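Local coordinates for AAR187Cp (Eremothecium gossypii, PDB 3ZIL), which probably regulates the establishment of sister-chromatid cohesion, as a cohesin regulator of the Wap1 family containing a helical Wap1 domain, at residues G226-L231 and T275-L280; E220-E225 and P249-S254; E22-I27 and R66-W71; Y59-R64 and D92-L97. One frame throughout, in Å; residues are numbered along the deposited sequence.

Contact 1 of 4, residues G226-L231 and T275-L280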
loop_
_atom_site.group_PDB
_atom_site.type_symbol
_atom_site.label_atom_id
_atom_site.label_comp_id
_atom_site.label_asym_id
_atom_site.label_seq_id
_atom_site.Cartn_x
_atom_site.Cartn_y
_atom_site.Cartn_z
ATOM N N GLY A 226 5.666 3.256 1.973
ATOM C CA GLY A 226 4.448 2.627 1.371
ATOM C C GLY A 226 4.385 2.771 -0.150
ATOM O O GLY A 226 4.177 1.768 -0.929
ATOM N N VAL A 227 4.640 4.004 -0.617
ATOM C CA VAL A 227 4.567 4.274 -2.036
ATOM C C VAL A 227 5.675 3.554 -2.779
ATOM O O VAL A 227 5.440 2.949 -3.844
ATOM C CB VAL A 227 4.691 5.821 -2.299
ATOM C CG1 VAL A 227 4.785 5.968 -3.822
ATOM C CG2 VAL A 227 3.420 6.574 -1.755
ATOM N N LEU A 228 6.884 3.544 -2.212
ATOM C CA LEU A 228 7.975 2.867 -2.879
ATOM C C LEU A 228 7.675 1.370 -3.009
ATOM O O LEU A 228 8.030 0.801 -4.031
ATOM C CB LEU A 228 9.330 3.059 -2.116
ATOM C CG LEU A 228 9.908 4.508 -2.233
ATOM C CD1 LEU A 228 10.889 4.793 -1.082
ATOM C CD2 LEU A 228 10.525 4.785 -3.563
ATOM N N LYS A 229 7.135 0.721 -1.956
ATOM C CA LYS A 229 6.809 -0.681 -2.086
ATOM C C LYS A 229 5.769 -0.923 -3.154
ATOM O O LYS A 229 5.899 -1.905 -3.904
ATOM C CB LYS A 229 6.320 -1.292 -0.766
ATOM C CG LYS A 229 7.461 -1.332 0.275
ATOM C CD LYS A 229 6.864 -1.714 1.651
ATOM C CE LYS A 229 7.823 -1.398 2.794
ATOM N NZ LYS A 229 7.716 -2.381 3.906
ATOM N N CYS A 230 4.750 -0.047 -3.250
ATOM C CA CYS A 230 3.862 -0.243 -4.386
ATOM C C CYS A 230 4.625 -0.155 -5.703
ATOM O O CYS A 230 4.398 -1.003 -6.596
ATOM C CB CYS A 230 2.708 0.768 -4.388
ATOM S SG CYS A 230 1.702 0.573 -2.869
ATOM N N LEU A 231 5.497 0.847 -5.838
ATOM C CA LEU A 231 6.210 1.086 -7.107
ATOM C C LEU A 231 7.107 -0.118 -7.432
ATOM O O LEU A 231 7.186 -0.585 -8.611
ATOM C CB LEU A 231 7.037 2.374 -7.108
ATOM C CG LEU A 231 6.296 3.699 -7.237
ATOM C CD1 LEU A 231 7.090 4.888 -6.721
ATOM C CD2 LEU A 231 5.736 3.951 -8.691
ATOM N N THR A 275 18.186 3.950 6.011
ATOM C CA THR A 275 18.761 2.778 5.406
ATOM C C THR A 275 17.706 2.023 4.607
ATOM O O THR A 275 17.899 1.777 3.443
ATOM C CB THR A 275 19.407 1.886 6.464
ATOM O OG1 THR A 275 20.550 2.587 6.971
ATOM C CG2 THR A 275 19.879 0.586 5.849
ATOM N N ASN A 276 16.585 1.719 5.254
ATOM C CA ASN A 276 15.450 1.165 4.570
ATOM C C ASN A 276 14.961 1.957 3.381
ATOM O O ASN A 276 14.616 1.390 2.357
ATOM C CB ASN A 276 14.326 0.891 5.535
ATOM C CG ASN A 276 14.637 -0.267 6.430
ATOM O OD1 ASN A 276 15.515 -1.102 6.122
ATOM N ND2 ASN A 276 13.934 -0.341 7.555
ATOM N N LEU A 277 14.953 3.271 3.512
ATOM C CA LEU A 277 14.637 4.153 2.430
ATOM C C LEU A 277 15.617 4.016 1.255
ATOM O O LEU A 277 15.209 4.018 0.088
ATOM C CB LEU A 277 14.743 5.592 2.916
ATOM C CG LEU A 277 14.603 6.636 1.788
ATOM C CD1 LEU A 277 13.107 6.715 1.411
ATOM C CD2 LEU A 277 15.154 8.046 2.085
ATOM N N LEU A 278 16.918 3.992 1.550
ATOM C CA LEU A 278 17.837 3.862 0.475
ATOM C C LEU A 278 17.676 2.491 -0.137
ATOM O O LEU A 278 17.773 2.356 -1.367
ATOM C CB LEU A 278 19.289 3.991 0.963
ATOM C CG LEU A 278 19.791 5.382 1.241
ATOM C CD1 LEU A 278 21.160 5.164 1.885
ATOM C CD2 LEU A 278 19.957 6.209 -0.041
ATOM N N ILE A 279 17.486 1.456 0.708
ATOM C CA ILE A 279 17.336 0.103 0.130
ATOM C C ILE A 279 16.110 0.073 -0.798
ATOM O O ILE A 279 16.132 -0.490 -1.899
ATOM C CB ILE A 279 17.195 -0.975 1.234
ATOM C CG1 ILE A 279 18.575 -1.225 1.962
ATOM C CG2 ILE A 279 16.627 -2.282 0.622
ATOM C CD1 ILE A 279 18.462 -2.050 3.267
ATOM N N LEU A 280 14.988 0.641 -0.351
ATOM C CA LEU A 280 13.797 0.604 -1.198
ATOM C C LEU A 280 13.955 1.485 -2.517
ATOM O O LEU A 280 13.556 1.039 -3.627
ATOM C CB LEU A 280 12.530 1.058 -0.380
ATOM C CG LEU A 280 12.104 0.126 0.735
ATOM C CD1 LEU A 280 11.087 0.850 1.628
ATOM C CD2 LEU A 280 11.465 -1.132 0.126
#
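Leu228 and Leu280 face each other between two helices of the all-helical Wap1 domain, 225-235 and 272-289; the axes of segments 226-231 and 275-280 pass 10.4 Å apart at 23°, near parallel. The apolar core is leucine on leucine. Leu228 CD1 meets Leu277 CD1 at 3.9 Å and lies 4.1 Å from Leu280 CB, so one methyl touches both residues, a helical turn apart. Leu277 manages this because its CG stands opposite the backbone N (chi1 172°), swinging CD1 across to Leu228. Beyond Leu280, Gln281 and Leu284 of helix 272-289 also touch Leu228.

The second kind of contact is aliphatic and lies at the more exposed margin. The methylenes of Lys229 run over the forked end of Leu280, while the lysine also touches Glu192 of helix 185-193. No hydrogen bond joins the two segments, and at this margin Lys229 CG approaches Leu280 CD2 to 4.0 Å and CE approaches Leu280 CD1 to 4.1 Å.

Contact 2 of 4, residues E220-E225 and P249-S254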
loop_
_atom_site.group_PDB
_atom_site.type_symbol
_atom_site.label_atom_id
_atom_site.label_comp_id
_atom_site.label_asym_id
_atom_site.label_seq_id
_atom_site.Cartn_x
_atom_site.Cartn_y
_atom_site.Cartn_z
ATOM N N GLU A 220 8.500 14.322 -2.935
ATOM C CA GLU A 220 8.290 13.908 -1.539
ATOM C C GLU A 220 7.739 12.445 -1.348
ATOM O O GLU A 220 8.132 11.682 -0.415
ATOM C CB GLU A 220 7.313 14.900 -0.909
ATOM C CG GLU A 220 6.527 14.370 0.274
ATOM C CD GLU A 220 5.976 15.493 1.134
ATOM O OE1 GLU A 220 6.357 16.672 0.888
ATOM O OE2 GLU A 220 5.176 15.197 2.055
ATOM N N LYS A 221 6.798 12.067 -2.208
ATOM C CA LYS A 221 6.195 10.747 -2.101
ATOM C C LYS A 221 7.178 9.657 -2.457
ATOM O O LYS A 221 6.985 8.498 -2.123
ATOM C CB LYS A 221 4.981 10.674 -2.993
ATOM C CG LYS A 221 3.802 11.464 -2.416
ATOM C CD LYS A 221 3.104 10.775 -1.216
ATOM C CE LYS A 221 1.748 11.458 -0.951
ATOM N NZ LYS A 221 1.962 12.900 -0.485
ATOM N N LEU A 222 8.236 10.014 -3.160
ATOM C CA LEU A 222 9.289 9.054 -3.396
ATOM C C LEU A 222 10.122 8.767 -2.156
ATOM O O LEU A 222 11.084 7.966 -2.214
ATOM C CB LEU A 222 10.147 9.491 -4.610
ATOM C CG LEU A 222 9.804 9.055 -6.059
ATOM C CD1 LEU A 222 8.454 8.348 -6.298
ATOM C CD2 LEU A 222 10.086 10.158 -7.089
ATOM N N THR A 223 9.785 9.389 -1.021
ATOM C CA THR A 223 10.520 9.069 0.217
ATOM C C THR A 223 9.575 8.294 1.158
ATOM O O THR A 223 9.824 8.114 2.354
ATOM C CB THR A 223 11.090 10.344 0.957
ATOM O OG1 THR A 223 10.013 11.230 1.240
ATOM C CG2 THR A 223 12.080 11.103 0.151
ATOM N N ASN A 224 8.406 7.952 0.660
ATOM C CA ASN A 224 7.412 7.331 1.538
ATOM C C ASN A 224 7.558 5.822 1.322
ATOM O O ASN A 224 7.478 5.325 0.191
ATOM C CB ASN A 224 6.047 7.889 1.094
ATOM C CG ASN A 224 4.882 7.194 1.744
ATOM O OD1 ASN A 224 4.627 5.997 1.520
ATOM N ND2 ASN A 224 4.060 7.985 2.439
ATOM N N GLU A 225 7.844 5.081 2.380
ATOM C CA GLU A 225 8.081 3.645 2.203
ATOM C C GLU A 225 6.895 2.924 1.546
ATOM O O GLU A 225 7.101 2.023 0.715
ATOM C CB GLU A 225 8.413 2.954 3.537
ATOM C CG GLU A 225 9.711 3.413 4.108
ATOM C CD GLU A 225 10.025 2.669 5.417
ATOM O OE1 GLU A 225 9.334 1.670 5.754
ATOM O OE2 GLU A 225 10.978 3.073 6.109
ATOM N N PRO A 249 12.806 7.724 -17.331
ATOM C CA PRO A 249 13.989 8.532 -17.038
ATOM C C PRO A 249 13.657 9.554 -15.979
ATOM O O PRO A 249 14.507 9.900 -15.181
ATOM C CB PRO A 249 14.259 9.256 -18.369
ATOM C CG PRO A 249 13.855 8.214 -19.397
ATOM C CD PRO A 249 12.612 7.544 -18.804
ATOM N N SER A 250 12.433 10.087 -15.995
ATOM C CA SER A 250 12.074 11.054 -14.993
ATOM C C SER A 250 12.060 10.426 -13.579
ATOM O O SER A 250 12.546 10.989 -12.554
ATOM C CB SER A 250 10.668 11.607 -15.296
ATOM O OG SER A 250 10.568 12.703 -14.449
ATOM N N LEU A 251 11.432 9.288 -13.462
ATOM C CA LEU A 251 11.466 8.624 -12.161
ATOM C C LEU A 251 12.956 8.331 -11.730
ATOM O O LEU A 251 13.398 8.602 -10.594
ATOM C CB LEU A 251 10.626 7.374 -12.247
ATOM C CG LEU A 251 10.522 6.444 -11.031
ATOM C CD1 LEU A 251 10.042 7.271 -9.801
ATOM C CD2 LEU A 251 9.595 5.260 -11.350
ATOM N N VAL A 252 13.717 7.723 -12.600
ATOM C CA VAL A 252 15.123 7.506 -12.353
ATOM C C VAL A 252 15.842 8.791 -11.863
ATOM O O VAL A 252 16.594 8.693 -10.857
ATOM C CB VAL A 252 15.770 6.887 -13.629
ATOM C CG1 VAL A 252 17.305 6.889 -13.550
ATOM C CG2 VAL A 252 15.261 5.443 -13.775
ATOM N N ARG A 253 15.630 9.981 -12.513
ATOM C CA ARG A 253 16.321 11.199 -11.989
ATOM C C ARG A 253 16.007 11.423 -10.554
ATOM O O ARG A 253 16.935 11.637 -9.798
ATOM C CB ARG A 253 15.976 12.569 -12.664
ATOM C CG ARG A 253 16.080 12.552 -14.136
ATOM C CD ARG A 253 16.096 13.940 -14.840
ATOM N NE ARG A 253 16.337 13.541 -16.225
ATOM C CZ ARG A 253 15.398 13.346 -17.158
ATOM N NH1 ARG A 253 14.100 13.648 -16.946
ATOM N NH2 ARG A 253 15.773 12.903 -18.347
ATOM N N SER A 254 14.688 11.493 -10.234
ATOM C CA SER A 254 14.227 11.705 -8.873
ATOM C C SER A 254 14.860 10.752 -7.901
ATOM O O SER A 254 15.385 11.189 -6.848
ATOM C CB SER A 254 12.704 11.614 -8.779
ATOM O OG SER A 254 12.224 12.609 -9.657
#
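Leu222 reaches Ser254 and Leu251 with unusual torsions, chi1 -90° and chi2 only 9°, that send its two methyls out to helix 248-261, whereas Leu251 carries its CG opposite the backbone N (chi1 178°) and so turns CD1 back to meet it. The contact pins a short 3-10 segment, 220-223, in the connection between helices 201-215 and 225-235 of the helical Wap1 domain, against the side of helix 248-261.

Leu222 is the one residue of 220-225 that touches residues 249-254. Leu251 CD1 sits between the arms of its fork, 4.0 Å from Leu222 CD1 and equally far from CD2, and the serine one turn further on is met by the same leucine.

Hydrogen bonds beside the interface shape the 3-10 segment. Its turn rests on the bond from Thr223 N to Glu220 O at 2.9 Å; Thr223 OG1 also approaches that oxygen, on a lone pair in the carbonyl plane, at a very short 2.5 Å. Asn224 then N-caps helix 225-235, its OD1 accepting from Val227 N, and Gln281 NE2 of helix 272-289 donates to Leu222 O. Ser254 OG bonds weakly to Ser250 O, and Ser254 CB lies only 3.4 Å from Leu222 CD2, a tight carbon pair.

Contact 3 of 4, residues E22-I27 and R66-W71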
loop_
_atom_site.group_PDB
_atom_site.type_symbol
_atom_site.label_atom_id
_atom_site.label_comp_id
_atom_site.label_asym_id
_atom_site.label_seq_id
_atom_site.Cartn_x
_atom_site.Cartn_y
_atom_site.Cartn_z
ATOM N N GLU A 22 -35.422 -7.633 24.211
ATOM C CA GLU A 22 -36.621 -6.904 23.793
ATOM C C GLU A 22 -36.205 -5.625 23.063
ATOM O O GLU A 22 -36.786 -5.275 22.033
ATOM C CB GLU A 22 -37.554 -6.659 24.992
ATOM C CG GLU A 22 -38.316 -5.336 24.983
ATOM C CD GLU A 22 -39.150 -5.105 26.272
ATOM O OE1 GLU A 22 -38.561 -4.957 27.400
ATOM O OE2 GLU A 22 -40.410 -5.040 26.145
ATOM N N ASP A 23 -35.172 -4.965 23.562
ATOM C CA ASP A 23 -34.579 -3.824 22.862
ATOM C C ASP A 23 -34.231 -4.172 21.423
ATOM O O ASP A 23 -34.401 -3.340 20.546
ATOM C CB ASP A 23 -33.263 -3.396 23.517
ATOM C CG ASP A 23 -33.456 -2.703 24.838
ATOM O OD1 ASP A 23 -34.647 -2.421 25.222
ATOM O OD2 ASP A 23 -32.392 -2.471 25.471
ATOM N N LEU A 24 -33.703 -5.381 21.201
ATOM C CA LEU A 24 -33.171 -5.760 19.895
ATOM C C LEU A 24 -34.247 -6.131 18.935
ATOM O O LEU A 24 -34.162 -5.786 17.748
ATOM C CB LEU A 24 -32.196 -6.906 20.009
ATOM C CG LEU A 24 -30.793 -6.470 20.384
ATOM C CD1 LEU A 24 -29.870 -7.641 20.033
ATOM C CD2 LEU A 24 -30.319 -5.207 19.673
ATOM N N ASP A 25 -35.282 -6.808 19.449
ATOM C CA ASP A 25 -36.501 -7.049 18.658
ATOM C C ASP A 25 -37.051 -5.731 18.157
ATOM O O ASP A 25 -37.551 -5.636 17.072
ATOM C CB ASP A 25 -37.600 -7.726 19.483
ATOM C CG ASP A 25 -37.210 -9.104 19.948
ATOM O OD1 ASP A 25 -36.255 -9.679 19.395
ATOM O OD2 ASP A 25 -37.830 -9.606 20.892
ATOM N N PHE A 26 -36.989 -4.717 18.995
ATOM C CA PHE A 26 -37.523 -3.473 18.580
ATOM C C PHE A 26 -36.650 -2.826 17.496
ATOM O O PHE A 26 -37.139 -2.423 16.438
ATOM C CB PHE A 26 -37.705 -2.540 19.788
ATOM C CG PHE A 26 -38.094 -1.151 19.391
ATOM C CD1 PHE A 26 -37.107 -0.206 19.074
ATOM C CD2 PHE A 26 -39.450 -0.797 19.268
ATOM C CE1 PHE A 26 -37.460 1.077 18.695
ATOM C CE2 PHE A 26 -39.811 0.484 18.867
ATOM C CZ PHE A 26 -38.816 1.418 18.581
ATOM N N ILE A 27 -35.360 -2.689 17.776
ATOM C CA ILE A 27 -34.470 -1.887 16.933
ATOM C C ILE A 27 -34.234 -2.612 15.597
ATOM O O ILE A 27 -34.024 -1.971 14.547
ATOM C CB ILE A 27 -33.105 -1.621 17.631
ATOM C CG1 ILE A 27 -32.614 -0.229 17.286
ATOM C CG2 ILE A 27 -32.076 -2.659 17.249
ATOM C CD1 ILE A 27 -33.486 0.838 17.921
ATOM N N ARG A 66 -25.581 -13.283 14.336
ATOM C CA ARG A 66 -26.038 -13.404 12.951
ATOM C C ARG A 66 -27.259 -12.549 12.630
ATOM O O ARG A 66 -27.315 -11.978 11.560
ATOM C CB ARG A 66 -26.376 -14.841 12.555
ATOM C CG ARG A 66 -27.267 -14.790 11.290
ATOM C CD ARG A 66 -28.115 -15.996 11.029
ATOM N NE ARG A 66 -28.997 -16.392 12.130
ATOM C CZ ARG A 66 -30.240 -15.936 12.229
ATOM N NH1 ARG A 66 -30.693 -15.045 11.344
ATOM N NH2 ARG A 66 -31.013 -16.346 13.209
ATOM N N GLU A 67 -28.226 -12.415 13.536
ATOM C CA GLU A 67 -29.417 -11.637 13.178
ATOM C C GLU A 67 -29.039 -10.119 13.126
ATOM O O GLU A 67 -29.519 -9.377 12.222
ATOM C CB GLU A 67 -30.546 -11.838 14.221
ATOM C CG GLU A 67 -31.857 -11.183 13.843
ATOM C CD GLU A 67 -32.870 -11.109 14.981
ATOM O OE1 GLU A 67 -32.684 -11.812 15.997
ATOM O OE2 GLU A 67 -33.850 -10.331 14.864
ATOM N N VAL A 68 -28.228 -9.654 14.104
ATOM C CA VAL A 68 -27.841 -8.225 14.097
ATOM C C VAL A 68 -27.042 -7.909 12.779
ATOM O O VAL A 68 -27.254 -6.895 12.128
ATOM C CB VAL A 68 -27.061 -7.835 15.420
ATOM C CG1 VAL A 68 -26.358 -6.463 15.358
ATOM C CG2 VAL A 68 -28.029 -7.834 16.559
ATOM N N TRP A 69 -26.145 -8.818 12.386
ATOM C CA TRP A 69 -25.281 -8.604 11.224
ATOM C C TRP A 69 -26.113 -8.586 9.976
ATOM O O TRP A 69 -25.918 -7.727 9.144
ATOM C CB TRP A 69 -24.236 -9.716 11.114
ATOM C CG TRP A 69 -23.121 -9.477 10.083
ATOM C CD1 TRP A 69 -23.093 -9.845 8.719
ATOM C CD2 TRP A 69 -21.844 -8.777 10.325
ATOM N NE1 TRP A 69 -21.919 -9.432 8.111
ATOM C CE2 TRP A 69 -21.094 -8.824 9.052
ATOM C CE3 TRP A 69 -21.240 -8.200 11.455
ATOM C CZ2 TRP A 69 -19.824 -8.300 8.945
ATOM C CZ3 TRP A 69 -19.940 -7.687 11.343
ATOM C CH2 TRP A 69 -19.253 -7.728 10.115
ATOM N N GLU A 70 -27.017 -9.562 9.817
ATOM C CA GLU A 70 -27.814 -9.620 8.567
ATOM C C GLU A 70 -28.742 -8.409 8.482
ATOM O O GLU A 70 -29.010 -7.901 7.383
ATOM C CB GLU A 70 -28.601 -10.932 8.442
ATOM C CG GLU A 70 -27.693 -12.127 8.180
ATOM C CD GLU A 70 -28.437 -13.461 7.947
ATOM O OE1 GLU A 70 -29.672 -13.550 8.127
ATOM O OE2 GLU A 70 -27.757 -14.441 7.578
ATOM N N TRP A 71 -29.211 -7.952 9.637
ATOM C CA TRP A 71 -29.999 -6.728 9.698
ATOM C C TRP A 71 -29.174 -5.523 9.294
ATOM O O TRP A 71 -29.594 -4.787 8.374
ATOM C CB TRP A 71 -30.686 -6.521 11.085
ATOM C CG TRP A 71 -31.569 -5.299 11.073
ATOM C CD1 TRP A 71 -32.892 -5.228 10.685
ATOM C CD2 TRP A 71 -31.181 -3.918 11.374
ATOM N NE1 TRP A 71 -33.378 -3.928 10.797
ATOM C CE2 TRP A 71 -32.397 -3.103 11.223
ATOM C CE3 TRP A 71 -29.998 -3.305 11.852
ATOM C CZ2 TRP A 71 -32.397 -1.732 11.438
ATOM C CZ3 TRP A 71 -30.012 -1.928 12.068
ATOM C CH2 TRP A 71 -31.182 -1.151 11.864
#
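Near the N-terminal end of the modelled Wap1 domain, the short helix 20-27 packs against helix 54-72, bringing Leu24 onto Val68 and the carbonyl of Ile27 onto Trp71. The apolar part is small: Leu24 CD1 meets Val68 CG2 at 3.9 Å, the two side chains crossing at about a right angle. Leu24 also lies on Tyr59, Ile60 and Arg64 of the same long helix, which extends its packing toward the N-terminal part of that helix.

One turn further along, the backbone takes over. Trp71 has its CG opposite the backbone N (chi1 -176°), which lays the indole against the C-terminal end of helix 20-27. There its NE1 donates to Ser29 O, fixing the rotation of the ring, while Arg39 makes a cation-pi contact with it. Asp25 and Glu67 both pair with Arg64, which probably offsets the repulsion of their carboxylates. Ile27 O stands 3.4 Å above the plane of the indole, displaced toward its rim, with CZ2 of Trp71 the nearest atom at 3.5 Å.

Contact 4 of 4, residues Y59-R64 and D92-L97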
loop_
_atom_site.group_PDB
_atom_site.type_symbol
_atom_site.label_atom_id
_atom_site.label_comp_id
_atom_site.label_asym_id
_atom_site.label_seq_id
_atom_site.Cartn_x
_atom_site.Cartn_y
_atom_site.Cartn_z
ATOM N N TYR A 59 -23.553 -9.401 24.703
ATOM C CA TYR A 59 -24.834 -10.023 24.443
ATOM C C TYR A 59 -25.059 -10.317 22.939
ATOM O O TYR A 59 -25.315 -11.472 22.534
ATOM C CB TYR A 59 -25.975 -9.180 25.031
ATOM C CG TYR A 59 -27.303 -9.796 24.706
ATOM C CD1 TYR A 59 -27.940 -9.463 23.519
ATOM C CD2 TYR A 59 -27.902 -10.766 25.546
ATOM C CE1 TYR A 59 -29.132 -10.041 23.156
ATOM C CE2 TYR A 59 -29.132 -11.355 25.200
ATOM C CZ TYR A 59 -29.726 -10.984 23.972
ATOM O OH TYR A 59 -30.925 -11.474 23.501
ATOM N N ILE A 60 -24.984 -9.281 22.103
ATOM C CA ILE A 60 -25.095 -9.469 20.634
ATOM C C ILE A 60 -24.163 -10.571 20.158
ATOM O O ILE A 60 -24.538 -11.504 19.398
ATOM C CB ILE A 60 -24.837 -8.135 19.879
ATOM C CG1 ILE A 60 -25.953 -7.128 20.184
ATOM C CG2 ILE A 60 -24.676 -8.378 18.374
ATOM C CD1 ILE A 60 -25.565 -5.667 19.824
ATOM N N VAL A 61 -22.923 -10.521 20.602
ATOM C CA VAL A 61 -21.956 -11.387 19.940
ATOM C C VAL A 61 -22.234 -12.813 20.405
ATOM O O VAL A 61 -22.190 -13.756 19.588
ATOM C CB VAL A 61 -20.512 -10.885 20.233
ATOM C CG1 VAL A 61 -19.486 -11.988 20.053
ATOM C CG2 VAL A 61 -20.202 -9.700 19.336
ATOM N N LYS A 62 -22.606 -12.989 21.692
ATOM C CA LYS A 62 -22.851 -14.378 22.164
ATOM C C LYS A 62 -24.093 -15.015 21.645
ATOM O O LYS A 62 -24.150 -16.229 21.565
ATOM C CB LYS A 62 -22.962 -14.482 23.701
ATOM C CG LYS A 62 -21.707 -14.058 24.448
ATOM C CD LYS A 62 -21.871 -14.157 25.973
ATOM C CE LYS A 62 -21.953 -15.616 26.418
ATOM N NZ LYS A 62 -21.174 -15.915 27.661
ATOM N N TYR A 63 -25.133 -14.217 21.433
ATOM C CA TYR A 63 -26.454 -14.754 21.283
ATOM C C TYR A 63 -27.194 -14.288 20.073
ATOM O O TYR A 63 -28.104 -14.995 19.675
ATOM C CB TYR A 63 -27.360 -14.387 22.450
ATOM C CG TYR A 63 -26.866 -14.868 23.759
ATOM C CD1 TYR A 63 -26.643 -16.227 23.993
ATOM C CD2 TYR A 63 -26.640 -13.955 24.801
ATOM C CE1 TYR A 63 -26.173 -16.665 25.218
ATOM C CE2 TYR A 63 -26.221 -14.370 26.024
ATOM C CZ TYR A 63 -26.003 -15.720 26.222
ATOM O OH TYR A 63 -25.568 -16.103 27.432
ATOM N N ARG A 64 -26.912 -13.079 19.561
ATOM C CA ARG A 64 -27.647 -12.611 18.392
ATOM C C ARG A 64 -26.783 -12.087 17.247
ATOM O O ARG A 64 -27.201 -11.235 16.523
ATOM C CB ARG A 64 -28.730 -11.591 18.842
ATOM C CG ARG A 64 -29.616 -12.290 19.859
ATOM C CD ARG A 64 -30.808 -11.465 20.247
ATOM N NE ARG A 64 -31.697 -11.263 19.126
ATOM C CZ ARG A 64 -32.832 -10.583 19.214
ATOM N NH1 ARG A 64 -33.217 -10.043 20.369
ATOM N NH2 ARG A 64 -33.564 -10.437 18.142
ATOM N N ASP A 92 -16.497 -3.088 12.518
ATOM C CA ASP A 92 -15.397 -2.930 13.471
ATOM C C ASP A 92 -15.739 -3.268 14.952
ATOM O O ASP A 92 -14.882 -3.741 15.648
ATOM C CB ASP A 92 -14.845 -1.532 13.348
ATOM C CG ASP A 92 -13.516 -1.316 14.083
ATOM O OD1 ASP A 92 -12.684 -2.262 14.120
ATOM O OD2 ASP A 92 -13.317 -0.127 14.567
ATOM N N LYS A 93 -16.967 -3.052 15.409
ATOM C CA LYS A 93 -17.299 -3.173 16.830
ATOM C C LYS A 93 -17.624 -4.629 17.130
ATOM O O LYS A 93 -17.288 -5.095 18.205
ATOM C CB LYS A 93 -18.534 -2.314 17.164
ATOM C CG LYS A 93 -18.777 -2.133 18.653
ATOM C CD LYS A 93 -17.559 -1.596 19.407
ATOM C CE LYS A 93 -17.710 -1.968 20.871
ATOM N NZ LYS A 93 -17.129 -0.866 21.665
ATOM N N ILE A 94 -18.215 -5.364 16.171
ATOM C CA ILE A 94 -18.601 -6.776 16.410
ATOM C C ILE A 94 -18.326 -7.512 15.154
ATOM O O ILE A 94 -19.271 -7.930 14.421
ATOM C CB ILE A 94 -20.109 -6.941 16.768
ATOM C CG1 ILE A 94 -20.983 -6.171 15.729
ATOM C CG2 ILE A 94 -20.355 -6.499 18.243
ATOM C CD1 ILE A 94 -22.498 -6.524 15.768
ATOM N N PRO A 95 -17.034 -7.655 14.857
ATOM C CA PRO A 95 -16.602 -8.305 13.641
ATOM C C PRO A 95 -16.972 -9.799 13.683
ATOM O O PRO A 95 -16.926 -10.428 14.756
ATOM C CB PRO A 95 -15.044 -8.140 13.702
ATOM C CG PRO A 95 -14.735 -7.976 15.175
ATOM C CD PRO A 95 -15.895 -7.096 15.623
ATOM N N LEU A 96 -17.340 -10.380 12.547
ATOM C CA LEU A 96 -17.476 -11.852 12.464
ATOM C C LEU A 96 -16.077 -12.476 12.425
ATOM O O LEU A 96 -15.088 -11.752 12.201
ATOM C CB LEU A 96 -18.200 -12.265 11.163
ATOM C CG LEU A 96 -19.550 -11.600 10.893
ATOM C CD1 LEU A 96 -19.959 -11.859 9.453
ATOM C CD2 LEU A 96 -20.557 -12.172 11.897
ATOM N N LEU A 97 -15.977 -13.809 12.636
ATOM C CA LEU A 97 -14.689 -14.472 12.495
ATOM C C LEU A 97 -14.198 -14.261 11.088
ATOM O O LEU A 97 -15.053 -14.090 10.186
ATOM C CB LEU A 97 -14.867 -15.976 12.703
ATOM C CG LEU A 97 -15.536 -16.497 13.967
ATOM C CD1 LEU A 97 -16.060 -17.952 13.736
ATOM C CD2 LEU A 97 -14.526 -16.346 15.097
#
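Val61 and Ile94 meet at the tight end of this contact, where Val61 CG2 comes to 3.4 Å from Ile94 CG2, closer than carbons usually pack, and to 3.8 Å from Ile94 CB. The two side chains slide past each other in opposite directions. Ile94 is the first residue to leave helical geometry after helix 81-93, and it turns inward as the chain passes into the loop. Its CG1 is held between the backbone N and the carbonyl carbon (chi1 50°), and chi2 near 166° extends the chain so that CD1 reaches Ile60. That second touch is less close: Ile94 CD1 lies 3.9 Å from Ile60 CG2, the side chains crossing at about a right angle.

The two ends differ in their surroundings. Ile60 and Ile94 are buried, whereas Val61 is exposed, so the tightest pair lies at the exposed margin and the normally spaced one inside. No hydrogen bond links the segments, although Ile94 O accepts from His65 NE2 just beyond residues 59-64. A wider pi-type turn spans 60-64, with Arg64 N bonded to Ile60 O at 2.9 Å.

Ile60 and Ile94 both pack on Met50 of helix 36-52, and Ile60 also touches Leu24 of helix 20-27. The contact thus joins the start of the loop after helix 81-93 to helix 54-72, with helices 20-27 and 36-52 alongside.

Overall arrangement
From the N terminus, contact 3 brings helix 20-27 onto helix 54-72, closing a loop that holds helix 36-52. Contact 4 starts inside that loop, at 59-64, and ends beyond it at 92-97, so the two cross; they share helix 54-72, and Trp69 packs against Leu96 between them. Both close before the other pair opens. Contact 2 then joins 220-225 to helix 248-261, and contact 1, starting at 226-231 inside this loop, crosses it to reach helix 272-289. Contacts 1 and 2 touch, for example through Leu231 and Leu222. Contacts 2 and 3 lie on opposite sides of the chain's centre, their centres about 51 Å apart.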